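Local structure of putative thioesterase (Escherichia coli, 5UGZ) at residues 26-31 and 40-45; 36-41 and 236-241; 58-61 and 67-70; 142-147 and 170-175; 146-151 and 159-164. The protein acts as a type II thioesterase of the colibactin NRPS/PKS pathway, releasing pathway intermediates, probably by hydrolysing their thioester links. One frame throughout, in Å; residues are numbered along the deposited sequence.

Interaction 1 of 5, residues 26-31 and 40-45; sequences LYCLPY and YKWRSV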
# COMPACT_ATOMS: atom_id res chain seq x y z
N LEU A 26 9.90 -3.80 -8.62
CA LEU A 26 8.95 -2.97 -7.89
C LEU A 26 7.89 -3.88 -7.29
O LEU A 26 7.04 -4.41 -8.01
CB LEU A 26 8.32 -1.96 -8.83
CG LEU A 26 7.17 -1.13 -8.28
CD1 LEU A 26 7.69 -0.09 -7.29
CD2 LEU A 26 6.40 -0.48 -9.44
N TYR A 27 7.94 -4.06 -5.97
CA TYR A 27 6.96 -4.82 -5.21
C TYR A 27 5.80 -3.90 -4.86
O TYR A 27 6.00 -2.83 -4.29
CB TYR A 27 7.60 -5.40 -3.94
CG TYR A 27 8.74 -6.37 -4.28
CD1 TYR A 27 10.05 -5.93 -4.43
CD2 TYR A 27 8.47 -7.71 -4.52
CE1 TYR A 27 11.06 -6.82 -4.78
CE2 TYR A 27 9.47 -8.59 -4.88
CZ TYR A 27 10.75 -8.14 -5.01
OH TYR A 27 11.73 -9.05 -5.37
N CYS A 28 4.58 -4.32 -5.21
CA CYS A 28 3.39 -3.52 -4.97
C CYS A 28 2.44 -4.24 -4.03
O CYS A 28 2.16 -5.43 -4.21
CB CYS A 28 2.69 -3.18 -6.28
SG CYS A 28 3.73 -2.19 -7.38
N LEU A 29 1.92 -3.50 -3.04
CA LEU A 29 0.96 -4.04 -2.08
C LEU A 29 -0.39 -3.36 -2.25
O LEU A 29 -0.44 -2.13 -2.39
CB LEU A 29 1.47 -3.85 -0.63
CG LEU A 29 2.65 -4.76 -0.25
CD1 LEU A 29 3.89 -4.39 -1.03
CD2 LEU A 29 2.94 -4.70 1.24
N PRO A 30 -1.49 -4.11 -2.24
CA PRO A 30 -2.80 -3.51 -2.52
C PRO A 30 -3.42 -2.86 -1.29
O PRO A 30 -2.98 -3.01 -0.15
CB PRO A 30 -3.62 -4.72 -2.99
CG PRO A 30 -3.02 -5.88 -2.28
CD PRO A 30 -1.55 -5.57 -2.07
N TYR A 31 -4.49 -2.11 -1.54
CA TYR A 31 -5.25 -1.48 -0.47
C TYR A 31 -6.19 -2.49 0.20
O TYR A 31 -6.23 -3.67 -0.16
CB TYR A 31 -6.03 -0.29 -1.01
CG TYR A 31 -6.67 -0.57 -2.34
CD1 TYR A 31 -7.58 -1.63 -2.48
CD2 TYR A 31 -6.39 0.21 -3.44
CE1 TYR A 31 -8.18 -1.90 -3.70
CE2 TYR A 31 -6.98 -0.05 -4.66
CZ TYR A 31 -7.87 -1.10 -4.77
OH TYR A 31 -8.45 -1.36 -5.98
N TYR A 40 -1.82 -5.43 -12.11
CA TYR A 40 -1.49 -6.11 -13.37
C TYR A 40 -1.41 -5.11 -14.52
O TYR A 40 -0.54 -5.24 -15.40
CB TYR A 40 -2.51 -7.20 -13.71
CG TYR A 40 -2.56 -8.42 -12.81
CD1 TYR A 40 -1.55 -8.73 -11.92
CD2 TYR A 40 -3.64 -9.29 -12.88
CE1 TYR A 40 -1.62 -9.87 -11.11
CE2 TYR A 40 -3.73 -10.42 -12.10
CZ TYR A 40 -2.73 -10.72 -11.21
OH TYR A 40 -2.88 -11.86 -10.43
N LYS A 41 -2.31 -4.11 -14.53
CA LYS A 41 -2.38 -3.12 -15.60
C LYS A 41 -1.17 -2.19 -15.62
O LYS A 41 -0.95 -1.49 -16.62
CB LYS A 41 -3.66 -2.30 -15.46
CG LYS A 41 -3.76 -1.53 -14.14
CD LYS A 41 -5.06 -0.76 -14.04
CE LYS A 41 -5.23 -0.09 -12.69
NZ LYS A 41 -5.54 -1.07 -11.61
N TRP A 42 -0.40 -2.14 -14.52
CA TRP A 42 0.78 -1.30 -14.46
C TRP A 42 1.84 -1.72 -15.47
O TRP A 42 2.71 -0.91 -15.81
CB TRP A 42 1.38 -1.33 -13.06
CG TRP A 42 0.61 -0.53 -12.06
CD1 TRP A 42 -0.74 -0.35 -12.01
CD2 TRP A 42 1.16 0.21 -10.96
NE1 TRP A 42 -1.07 0.44 -10.94
CE2 TRP A 42 0.08 0.80 -10.28
CE3 TRP A 42 2.45 0.42 -10.49
CZ2 TRP A 42 0.26 1.60 -9.17
CZ3 TRP A 42 2.63 1.22 -9.39
CH2 TRP A 42 1.54 1.80 -8.74
N ARG A 43 1.82 -2.97 -15.92
CA ARG A 43 2.83 -3.44 -16.87
C ARG A 43 2.69 -2.80 -18.24
O ARG A 43 3.57 -2.99 -19.09
CB ARG A 43 2.77 -4.95 -16.97
CG ARG A 43 4.04 -5.62 -16.49
CD ARG A 43 3.87 -7.12 -16.51
NE ARG A 43 3.72 -7.61 -17.88
CZ ARG A 43 2.85 -8.53 -18.26
NH1 ARG A 43 2.02 -9.08 -17.38
NH2 ARG A 43 2.79 -8.89 -19.53
N SER A 44 1.65 -2.00 -18.48
CA SER A 44 1.51 -1.33 -19.77
C SER A 44 2.11 0.08 -19.77
O SER A 44 2.17 0.69 -20.85
CB SER A 44 0.03 -1.27 -20.18
OG SER A 44 -0.66 -0.24 -19.50
N VAL A 45 2.53 0.60 -18.62
CA VAL A 45 3.12 1.94 -18.54
C VAL A 45 4.46 1.96 -17.81
O VAL A 45 5.24 2.91 -17.99
CB VAL A 45 2.13 2.93 -17.88
CG1 VAL A 45 1.13 3.44 -18.91
CG2 VAL A 45 1.35 2.25 -16.77
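A cysteine sulfur-aromatic contact between C28 and W42, with L26 beside it, belongs to the hydrophobic core on one side of the parallel sheet of this α/β-hydrolase fold. The backbones stay well apart, the closest CA pair being C28 and Y40 at 10.1 Å, and the indole of W42 bridges the interval. One ring atom does most of the touching: W42 CZ3 lies 4.1 Å from C28 SG and 4.1 Å from L26 CD2. The two partners approach differently. The sulfur approaches the six-membered ring obliquely, 4.7 Å from its centroid and 35° off the normal, whereas the leucine methyl sits at the ring edge near its plane. L26 reaches this edge because CG is anti to the backbone N (chi1 172°), and its side chain then crosses the indole at about a right angle. No hydrogen bond spans the segments, so contact is by dispersion between buried groups. The 3-10 turns that carry the indole are tied by S44, whose N and OG both bond to K41 O. F95 of strand 91-97 and Y39 each meet W42 edge-to-face. L52 of strand 50-54 touches both C28 and W42, and V245 and V246 of helix 242-259 also pack on W42, placing the indole between the sheet and that helix.

Interaction 2 of 5, residues 36-41 and 236-241; sequences AAMYYK and FFVDKH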
# COMPACT_ATOMS: atom_id res chain seq x y z
N ALA A 36 -3.49 -8.43 -5.64
CA ALA A 36 -2.38 -8.07 -6.51
C ALA A 36 -2.84 -7.67 -7.91
O ALA A 36 -2.14 -6.93 -8.61
CB ALA A 36 -1.40 -9.25 -6.61
N ALA A 37 -4.00 -8.16 -8.35
CA ALA A 37 -4.42 -7.89 -9.72
C ALA A 37 -4.69 -6.41 -9.98
O ALA A 37 -4.77 -6.01 -11.14
CB ALA A 37 -5.66 -8.71 -10.08
N MET A 38 -4.85 -5.58 -8.94
CA MET A 38 -5.03 -4.16 -9.21
C MET A 38 -3.81 -3.57 -9.91
O MET A 38 -3.92 -2.54 -10.57
CB MET A 38 -5.32 -3.39 -7.92
CG MET A 38 -4.14 -3.36 -6.96
SD MET A 38 -4.38 -2.26 -5.55
CE MET A 38 -3.79 -0.68 -6.15
N TYR A 39 -2.66 -4.23 -9.78
CA TYR A 39 -1.40 -3.76 -10.34
C TYR A 39 -1.04 -4.45 -11.65
O TYR A 39 -0.03 -4.07 -12.25
CB TYR A 39 -0.25 -3.98 -9.35
CG TYR A 39 -0.38 -3.21 -8.06
CD1 TYR A 39 -0.19 -1.84 -8.03
CD2 TYR A 39 -0.67 -3.86 -6.86
CE1 TYR A 39 -0.29 -1.12 -6.86
CE2 TYR A 39 -0.78 -3.15 -5.68
CZ TYR A 39 -0.57 -1.77 -5.69
OH TYR A 39 -0.67 -1.04 -4.52
N TYR A 40 -1.82 -5.43 -12.11
CA TYR A 40 -1.49 -6.11 -13.37
C TYR A 40 -1.41 -5.11 -14.52
O TYR A 40 -0.54 -5.24 -15.40
CB TYR A 40 -2.51 -7.20 -13.71
CG TYR A 40 -2.56 -8.42 -12.81
CD1 TYR A 40 -1.55 -8.73 -11.92
CD2 TYR A 40 -3.64 -9.29 -12.88
CE1 TYR A 40 -1.62 -9.87 -11.11
CE2 TYR A 40 -3.73 -10.42 -12.10
CZ TYR A 40 -2.73 -10.72 -11.21
OH TYR A 40 -2.88 -11.86 -10.43
N LYS A 41 -2.31 -4.11 -14.53
CA LYS A 41 -2.38 -3.12 -15.60
C LYS A 41 -1.17 -2.19 -15.62
O LYS A 41 -0.95 -1.49 -16.62
CB LYS A 41 -3.66 -2.30 -15.46
CG LYS A 41 -3.76 -1.53 -14.14
CD LYS A 41 -5.06 -0.76 -14.04
CE LYS A 41 -5.23 -0.09 -12.69
NZ LYS A 41 -5.54 -1.07 -11.61
N PHE A 236 -9.48 6.44 -4.58
CA PHE A 236 -9.13 5.46 -5.60
C PHE A 236 -8.58 6.11 -6.85
O PHE A 236 -8.70 5.55 -7.94
CB PHE A 236 -10.33 4.56 -5.90
CG PHE A 236 -10.65 3.62 -4.78
CD1 PHE A 236 -10.21 2.31 -4.83
CD2 PHE A 236 -11.34 4.05 -3.66
CE1 PHE A 236 -10.48 1.45 -3.81
CE2 PHE A 236 -11.61 3.19 -2.63
CZ PHE A 236 -11.17 1.89 -2.70
N PHE A 237 -7.95 7.28 -6.69
CA PHE A 237 -7.12 7.84 -7.75
C PHE A 237 -6.06 6.85 -8.20
O PHE A 237 -5.64 6.89 -9.35
CB PHE A 237 -6.47 9.14 -7.28
CG PHE A 237 -5.38 8.93 -6.27
CD1 PHE A 237 -4.12 8.51 -6.67
CD2 PHE A 237 -5.61 9.14 -4.93
CE1 PHE A 237 -3.12 8.29 -5.75
CE2 PHE A 237 -4.62 8.93 -4.01
CZ PHE A 237 -3.37 8.51 -4.43
N VAL A 238 -5.61 5.96 -7.30
CA VAL A 238 -4.56 5.00 -7.65
C VAL A 238 -4.99 4.11 -8.82
O VAL A 238 -4.14 3.62 -9.58
CB VAL A 238 -4.15 4.16 -6.42
CG1 VAL A 238 -5.24 3.14 -6.06
CG2 VAL A 238 -2.80 3.46 -6.64
N ASP A 239 -6.28 3.86 -8.96
CA ASP A 239 -6.77 3.09 -10.11
C ASP A 239 -7.17 4.00 -11.25
O ASP A 239 -6.83 3.72 -12.40
CB ASP A 239 -7.98 2.22 -9.74
CG ASP A 239 -7.66 1.14 -8.73
OD1 ASP A 239 -6.83 0.25 -9.02
OD2 ASP A 239 -8.26 1.18 -7.64
N LYS A 240 -7.90 5.08 -10.95
CA LYS A 240 -8.44 5.92 -12.01
C LYS A 240 -7.34 6.65 -12.77
O LYS A 240 -7.44 6.83 -13.99
CB LYS A 240 -9.45 6.91 -11.44
CG LYS A 240 -10.21 7.68 -12.52
CD LYS A 240 -11.19 8.68 -11.95
CE LYS A 240 -12.06 9.25 -13.04
NZ LYS A 240 -12.77 10.49 -12.60
N HIS A 241 -6.31 7.08 -12.07
CA HIS A 241 -5.19 7.79 -12.68
C HIS A 241 -3.90 6.98 -12.56
O HIS A 241 -2.81 7.52 -12.39
CB HIS A 241 -5.03 9.17 -12.05
CG HIS A 241 -6.29 9.98 -12.08
ND1 HIS A 241 -7.01 10.21 -13.23
CD2 HIS A 241 -6.96 10.62 -11.09
CE1 HIS A 241 -8.07 10.95 -12.95
NE2 HIS A 241 -8.06 11.21 -11.66
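M38, in a run of 3-10 turns, and D239, in the short helix 237-240, form the closest backbone approach, their CA atoms 7.5 Å apart. Each segment is held by its own backbone bonds: Y39 N reaches A36 O, while F236 O takes both D239 N and K240 N. Between them a polar and an apolar pair form side by side. K41 NZ makes a salt bridge with D239 OD1 at 3.2 Å, arriving on the anti lone pair, away from the other carboxylate oxygen. The lysine chain runs extended until a bend at its last torsion (chi4 -73°) turns the ammonium to the aspartate. D239 OD2 is engaged by Y31 OH, so both oxygens are held and the carboxylate's rotation is restricted. Deeper in, M38 CE meets V238 CG1 at 4.1 Å, the side chains crossing at about a right angle; M38 CG also lies over one face of the Y39 ring, 3.5 Å above its plane and toward the rim. The arrangement joins the loop after strand 24-29 to the region after strand 225-230, at the C-terminal ends of the parallel strands, where α/β-hydrolases place their active sites.

Interaction 3 of 5, residues 58-61 and 67-70; sequences AGRG and PLCL. With BME (beta-mercaptoethanol), chain C.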
# COMPACT_ATOMS: atom_id res chain seq x y z
N ALA A 58 -2.54 -12.85 1.91
CA ALA A 58 -3.20 -14.13 2.05
C ALA A 58 -4.72 -13.96 2.11
O ALA A 58 -5.24 -12.97 2.61
CB ALA A 58 -2.71 -14.84 3.31
N GLY A 59 -5.42 -14.95 1.56
CA GLY A 59 -6.87 -15.02 1.65
C GLY A 59 -7.64 -14.21 0.63
O GLY A 59 -8.83 -13.97 0.83
N ARG A 60 -7.01 -13.76 -0.45
CA ARG A 60 -7.76 -13.17 -1.55
C ARG A 60 -6.94 -13.35 -2.82
O ARG A 60 -5.77 -13.76 -2.77
CB ARG A 60 -8.10 -11.70 -1.26
CG ARG A 60 -7.11 -10.64 -1.74
CD ARG A 60 -5.87 -10.53 -0.88
NE ARG A 60 -6.14 -10.53 0.56
CZ ARG A 60 -6.50 -9.46 1.28
NH1 ARG A 60 -6.66 -8.29 0.70
NH2 ARG A 60 -6.68 -9.59 2.59
N GLY A 61 -7.56 -13.10 -3.97
CA GLY A 61 -6.84 -13.18 -5.23
C GLY A 61 -6.28 -14.57 -5.47
O GLY A 61 -6.94 -15.58 -5.27
N PRO A 67 -5.49 -18.89 4.76
CA PRO A 67 -6.21 -18.19 5.83
C PRO A 67 -5.86 -16.71 5.84
O PRO A 67 -4.76 -16.31 5.46
CB PRO A 67 -5.74 -18.90 7.10
CG PRO A 67 -5.28 -20.25 6.63
CD PRO A 67 -4.66 -19.98 5.29
N LEU A 68 -6.81 -15.89 6.28
CA LEU A 68 -6.59 -14.45 6.39
C LEU A 68 -5.64 -14.17 7.55
O LEU A 68 -5.62 -14.89 8.54
CB LEU A 68 -7.93 -13.72 6.57
CG LEU A 68 -8.88 -13.70 5.34
CD1 LEU A 68 -10.36 -13.52 5.70
CD2 LEU A 68 -8.46 -12.61 4.33
N CYS A 69 -4.86 -13.10 7.41
CA CYS A 69 -3.90 -12.71 8.44
C CYS A 69 -4.60 -12.43 9.77
O CYS A 69 -5.78 -12.09 9.80
CB CYS A 69 -3.11 -11.48 8.00
SG CYS A 69 -1.68 -11.85 6.95
N LEU A 70 -3.86 -12.59 10.86
CA LEU A 70 -4.41 -12.36 12.19
C LEU A 70 -4.00 -10.99 12.72
O LEU A 70 -4.82 -10.27 13.29
CB LEU A 70 -3.95 -13.45 13.16
CG LEU A 70 -5.02 -14.45 13.61
CD1 LEU A 70 -5.36 -14.25 15.08
CD2 LEU A 70 -6.26 -14.33 12.74
C1 BME C . -1.40 -16.57 6.33
C2 BME C . -1.82 -15.82 7.60
O1 BME C . -2.21 -17.66 5.96
S2 BME C . -0.77 -14.33 7.93
O HOH W 1 -4.61 -11.39 5.05
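L68 reaches across to A58, G59 and R60 with one methyl, its side chain crossing that of R60 at about a right angle. CD2 lies 3.7 Å from A58 O and 3.8 Å from G59 O, and comes obliquely to the guanidinium, 3.9 Å from R60 NH2. The arginine folds back through bends at chi2 and chi3, bringing NE to A58 O in a weak hydrogen bond of 3.3 Å, with the oxygen at the guanidinium edge and in its plane. NH1 has stronger partners in D178 and G34 O. G59 (phi 83°) and R60 both face R63 in a G1 beta bulge, within the loop between strand 50-54 and helix 72-83. A58 CB also packs on P67 O at 3.3 Å. A water donates to A58 O and accepts from C69 N at 2.9 Å, bridging the backbones where no direct hydrogen bond joins them. A beta-mercaptoethanol molecule, probably from the crystallisation liquor, donates its O1 hydroxyl to P67 O at 2.9 Å.

Interaction 4 of 5, residues 142-147 and 170-175; sequences LPDQAF and IFTPII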
# COMPACT_ATOMS: atom_id res chain seq x y z
N LEU A 142 -18.36 -3.62 13.62
CA LEU A 142 -19.74 -3.45 13.22
C LEU A 142 -20.25 -4.70 12.52
O LEU A 142 -19.51 -5.37 11.80
CB LEU A 142 -19.88 -2.27 12.26
CG LEU A 142 -19.84 -0.85 12.83
CD1 LEU A 142 -19.57 0.13 11.71
CD2 LEU A 142 -21.14 -0.53 13.53
N PRO A 143 -21.53 -5.04 12.72
CA PRO A 143 -22.16 -6.08 11.89
C PRO A 143 -21.82 -5.85 10.42
O PRO A 143 -21.63 -4.72 9.98
CB PRO A 143 -23.66 -5.88 12.15
CG PRO A 143 -23.71 -5.27 13.51
CD PRO A 143 -22.47 -4.47 13.70
N ASP A 144 -21.74 -6.95 9.66
CA ASP A 144 -21.27 -6.86 8.28
C ASP A 144 -22.08 -5.84 7.49
O ASP A 144 -21.52 -5.02 6.76
CB ASP A 144 -21.32 -8.23 7.61
CG ASP A 144 -20.27 -9.20 8.15
OD1 ASP A 144 -19.34 -8.77 8.87
OD2 ASP A 144 -20.38 -10.40 7.86
N GLN A 145 -23.41 -5.86 7.65
CA GLN A 145 -24.25 -4.95 6.88
C GLN A 145 -23.93 -3.50 7.19
O GLN A 145 -23.83 -2.66 6.29
CB GLN A 145 -25.71 -5.25 7.15
CG GLN A 145 -26.64 -4.28 6.47
CD GLN A 145 -27.24 -4.86 5.22
OE1 GLN A 145 -26.67 -4.74 4.13
NE2 GLN A 145 -28.39 -5.52 5.37
N ALA A 146 -23.79 -3.17 8.48
CA ALA A 146 -23.49 -1.80 8.88
C ALA A 146 -22.07 -1.39 8.48
O ALA A 146 -21.84 -0.22 8.13
CB ALA A 146 -23.69 -1.65 10.39
N PHE A 147 -21.11 -2.31 8.55
CA PHE A 147 -19.74 -2.02 8.13
C PHE A 147 -19.71 -1.60 6.66
O PHE A 147 -19.20 -0.52 6.33
CB PHE A 147 -18.86 -3.26 8.37
CG PHE A 147 -17.45 -3.12 7.86
CD1 PHE A 147 -16.50 -2.43 8.61
CD2 PHE A 147 -17.07 -3.68 6.66
CE1 PHE A 147 -15.19 -2.30 8.15
CE2 PHE A 147 -15.76 -3.55 6.19
CZ PHE A 147 -14.82 -2.86 6.94
N ILE A 170 -19.23 -12.79 -0.67
CA ILE A 170 -17.88 -13.34 -0.66
C ILE A 170 -16.85 -12.27 -0.31
O ILE A 170 -15.81 -12.58 0.28
CB ILE A 170 -17.54 -13.99 -2.02
CG1 ILE A 170 -17.35 -12.92 -3.08
CG2 ILE A 170 -18.65 -14.95 -2.45
CD1 ILE A 170 -16.02 -12.99 -3.81
N PHE A 171 -17.12 -11.02 -0.64
CA PHE A 171 -16.13 -9.96 -0.51
C PHE A 171 -16.06 -9.38 0.89
O PHE A 171 -14.99 -8.96 1.34
CB PHE A 171 -16.45 -8.87 -1.53
CG PHE A 171 -15.63 -7.62 -1.39
CD1 PHE A 171 -14.27 -7.63 -1.64
CD2 PHE A 171 -16.24 -6.42 -1.08
CE1 PHE A 171 -13.52 -6.46 -1.54
CE2 PHE A 171 -15.51 -5.25 -0.98
CZ PHE A 171 -14.14 -5.27 -1.20
N THR A 172 -17.17 -9.35 1.61
CA THR A 172 -17.21 -8.63 2.88
C THR A 172 -16.18 -9.14 3.89
O THR A 172 -15.45 -8.30 4.46
CB THR A 172 -18.63 -8.68 3.42
OG1 THR A 172 -19.42 -7.76 2.67
CG2 THR A 172 -18.66 -8.28 4.90
N PRO A 173 -16.06 -10.44 4.16
CA PRO A 173 -15.05 -10.89 5.13
C PRO A 173 -13.64 -10.42 4.81
O PRO A 173 -12.86 -10.15 5.72
CB PRO A 173 -15.15 -12.42 5.06
CG PRO A 173 -16.48 -12.69 4.49
CD PRO A 173 -16.82 -11.56 3.58
N ILE A 174 -13.30 -10.32 3.52
CA ILE A 174 -11.94 -9.98 3.14
C ILE A 174 -11.62 -8.52 3.49
O ILE A 174 -10.64 -8.24 4.17
CB ILE A 174 -11.72 -10.28 1.65
CG1 ILE A 174 -11.82 -11.79 1.40
CG2 ILE A 174 -10.39 -9.74 1.19
CD1 ILE A 174 -12.24 -12.14 -0.01
N ILE A 175 -12.47 -7.59 3.04
CA ILE A 175 -12.24 -6.17 3.31
C ILE A 175 -12.38 -5.85 4.81
O ILE A 175 -11.69 -4.97 5.33
CB ILE A 175 -13.19 -5.29 2.44
CG1 ILE A 175 -13.00 -3.80 2.75
CG2 ILE A 175 -14.64 -5.71 2.58
CD1 ILE A 175 -13.21 -2.87 1.55
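D144 and T172 have the nearest CA atoms of segments 142-147 and 170-175, 7.0 Å apart. T172 turns a methyl, not its hydroxyl, to the aspartate: CG2 is anti to its own backbone N and stops 3.7 Å from D144 CG. The same rotamer (OG1 chi1 -75°) sends OG1 back to M168 O, one helical turn earlier, so the hydroxyl is satisfied within its helix. D144 directs its charge elsewhere as well, with OD1 in a salt bridge to K176. One turn further on, F147 extends from its helix with chi1 175°, which carries the ring to I175. There CZ lies 4.1 Å from I175 O in an oblique approach, and CE2 is 4.4 Å from I175 CG2, a loose apolar touch. That same CG2 covers one face of F171, 3.7 Å above the ring plane and offset toward its rim. P173 interrupts the backbone bonding and kinks helix 165-183 beside the contact. Two helices paired in the insertion between strands 121-125 and 198-203 are consistent with the lid region of type II thioesterases.

Interaction 5 of 5, residues 146-151 and 159-164; sequences AFMEEI and VDVFRN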
# COMPACT_ATOMS: atom_id res chain seq x y z
N ALA A 146 -23.79 -3.17 8.48
CA ALA A 146 -23.49 -1.80 8.88
C ALA A 146 -22.07 -1.39 8.48
O ALA A 146 -21.84 -0.22 8.13
CB ALA A 146 -23.69 -1.65 10.39
N PHE A 147 -21.11 -2.31 8.55
CA PHE A 147 -19.74 -2.02 8.13
C PHE A 147 -19.71 -1.60 6.66
O PHE A 147 -19.20 -0.52 6.33
CB PHE A 147 -18.86 -3.26 8.37
CG PHE A 147 -17.45 -3.12 7.86
CD1 PHE A 147 -16.50 -2.43 8.61
CD2 PHE A 147 -17.07 -3.68 6.66
CE1 PHE A 147 -15.19 -2.30 8.15
CE2 PHE A 147 -15.76 -3.55 6.19
CZ PHE A 147 -14.82 -2.86 6.94
N MET A 148 -20.27 -2.42 5.77
CA MET A 148 -20.18 -2.13 4.35
C MET A 148 -20.90 -0.85 3.98
O MET A 148 -20.46 -0.14 3.06
CB MET A 148 -20.73 -3.30 3.54
CG MET A 148 -19.94 -4.59 3.71
SD MET A 148 -18.22 -4.39 3.21
CE MET A 148 -18.43 -3.97 1.48
N GLU A 149 -22.00 -0.52 4.67
CA GLU A 149 -22.65 0.76 4.42
C GLU A 149 -21.74 1.90 4.85
O GLU A 149 -21.65 2.93 4.16
CB GLU A 149 -24.00 0.81 5.14
CG GLU A 149 -25.02 -0.23 4.65
CD GLU A 149 -26.40 -0.09 5.30
OE1 GLU A 149 -27.08 0.93 5.07
OE2 GLU A 149 -26.82 -1.01 6.05
N GLU A 150 -21.02 1.73 5.96
CA GLU A 150 -20.15 2.81 6.41
C GLU A 150 -18.97 3.01 5.47
O GLU A 150 -18.54 4.15 5.26
CB GLU A 150 -19.64 2.52 7.82
CG GLU A 150 -18.80 3.65 8.37
CD GLU A 150 -19.58 4.95 8.53
OE1 GLU A 150 -20.82 4.91 8.69
OE2 GLU A 150 -18.95 6.03 8.50
N ILE A 151 -18.40 1.94 4.92
CA ILE A 151 -17.21 2.15 4.11
C ILE A 151 -17.59 2.61 2.71
O ILE A 151 -16.82 3.32 2.06
CB ILE A 151 -16.30 0.90 4.08
CG1 ILE A 151 -16.95 -0.27 3.36
CG2 ILE A 151 -15.84 0.53 5.50
CD1 ILE A 151 -15.96 -1.38 3.04
N VAL A 159 -18.88 2.39 -4.72
CA VAL A 159 -20.28 2.28 -4.33
C VAL A 159 -21.04 1.28 -5.19
O VAL A 159 -22.14 0.86 -4.82
CB VAL A 159 -20.96 3.66 -4.40
CG1 VAL A 159 -21.21 4.04 -5.85
CG2 VAL A 159 -22.27 3.66 -3.62
N ASP A 160 -20.49 0.90 -6.34
CA ASP A 160 -21.12 -0.13 -7.16
C ASP A 160 -20.91 -1.52 -6.58
O ASP A 160 -21.06 -2.51 -7.31
CB ASP A 160 -20.58 -0.05 -8.59
CG ASP A 160 -19.13 -0.50 -8.71
OD1 ASP A 160 -18.89 -1.72 -8.85
OD2 ASP A 160 -18.23 0.38 -8.67
N VAL A 161 -20.57 -1.61 -5.29
CA VAL A 161 -20.35 -2.91 -4.66
C VAL A 161 -21.67 -3.51 -4.17
O VAL A 161 -21.82 -4.73 -4.11
CB VAL A 161 -19.34 -2.78 -3.52
CG1 VAL A 161 -19.68 -3.78 -2.42
CG2 VAL A 161 -17.91 -3.01 -4.03
N PHE A 162 -22.64 -2.66 -3.80
CA PHE A 162 -23.95 -3.11 -3.37
C PHE A 162 -24.83 -3.54 -4.54
O PHE A 162 -25.91 -4.09 -4.29
CB PHE A 162 -24.68 -2.01 -2.60
CG PHE A 162 -24.37 -1.97 -1.14
CD1 PHE A 162 -23.18 -1.44 -0.68
CD2 PHE A 162 -25.28 -2.44 -0.21
CE1 PHE A 162 -22.90 -1.39 0.67
CE2 PHE A 162 -25.01 -2.38 1.14
CZ PHE A 162 -23.82 -1.86 1.58
N ARG A 163 -24.43 -3.28 -5.78
CA ARG A 163 -25.21 -3.72 -6.93
C ARG A 163 -25.31 -5.24 -6.97
O ARG A 163 -26.41 -5.80 -7.04
CB ARG A 163 -24.59 -3.20 -8.21
CG ARG A 163 -23.81 -1.93 -8.01
CD ARG A 163 -24.69 -0.82 -7.52
NE ARG A 163 -24.20 0.46 -8.02
CZ ARG A 163 -24.35 0.86 -9.28
NH1 ARG A 163 -24.98 0.07 -10.15
NH2 ARG A 163 -23.87 2.05 -9.66
N ASN A 164 -24.18 -5.92 -6.92
CA ASN A 164 -24.16 -7.37 -6.91
C ASN A 164 -24.05 -7.83 -5.46
O ASN A 164 -23.01 -7.67 -4.81
CB ASN A 164 -23.01 -7.90 -7.77
CG ASN A 164 -23.12 -9.38 -8.03
OD1 ASN A 164 -24.06 -10.03 -7.57
ND2 ASN A 164 -22.16 -9.93 -8.77
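M148 and F162 form the close-packed part of this contact, with the phenyl ring entering edge-on against the helix. M148 O lies at the ring edge, near its plane, 3.6 Å from F162 CE1, and M148 CB is 3.9 Å from CZ. The backbone M148 C and E149 N also lie at that edge in the ring plane, so the ring points at a peptide group and does not lie flat on it. Deeper inside, the methionine is bent at chi2 and chi3 (-59° and -61°), which curls CE round to V161 CG1 at 4.1 Å; both residues are buried. The outer side differs in exposure, not in distance: E149 is exposed, yet its aliphatic CG still lies 3.7 Å from F162 CZ in an oblique approach, while its carboxylate plane stands 74° from the ring plane. No hydrogen bond joins the segments. Within the fold, M168 of helix 165-183 touches both M148 and V161, T172 packs on M148, and V152 of helix 144-154 adds to F162, so the connection between the two helices is folded back on both.

How the interactions relate
The five contacts fall into two clusters, with interaction 3 attached to the second. Interactions 1 and 2, with centres 7 Å apart, share Y40 and K41 and join the loop after strand 24-29 to the sheet and to helix 237-240; Y31 OH to D239 OD2, at 3.0 Å, links them. Interactions 4 and 5, 9 Å apart, share A146 and F147 on helix 144-154, and M148 packs on T172 between them. Interaction 3 touches interaction 4, R60 CB lying 3.9 Å from I174 CG2, but is about 19 Å, centre to centre, from interaction 1. Along the chain, interactions 3, 4 and 5 are nested inside interaction 2. Interactions 4 and 5 lie between strands 121-125 and 198-203, consistent with a lid inserted into the core.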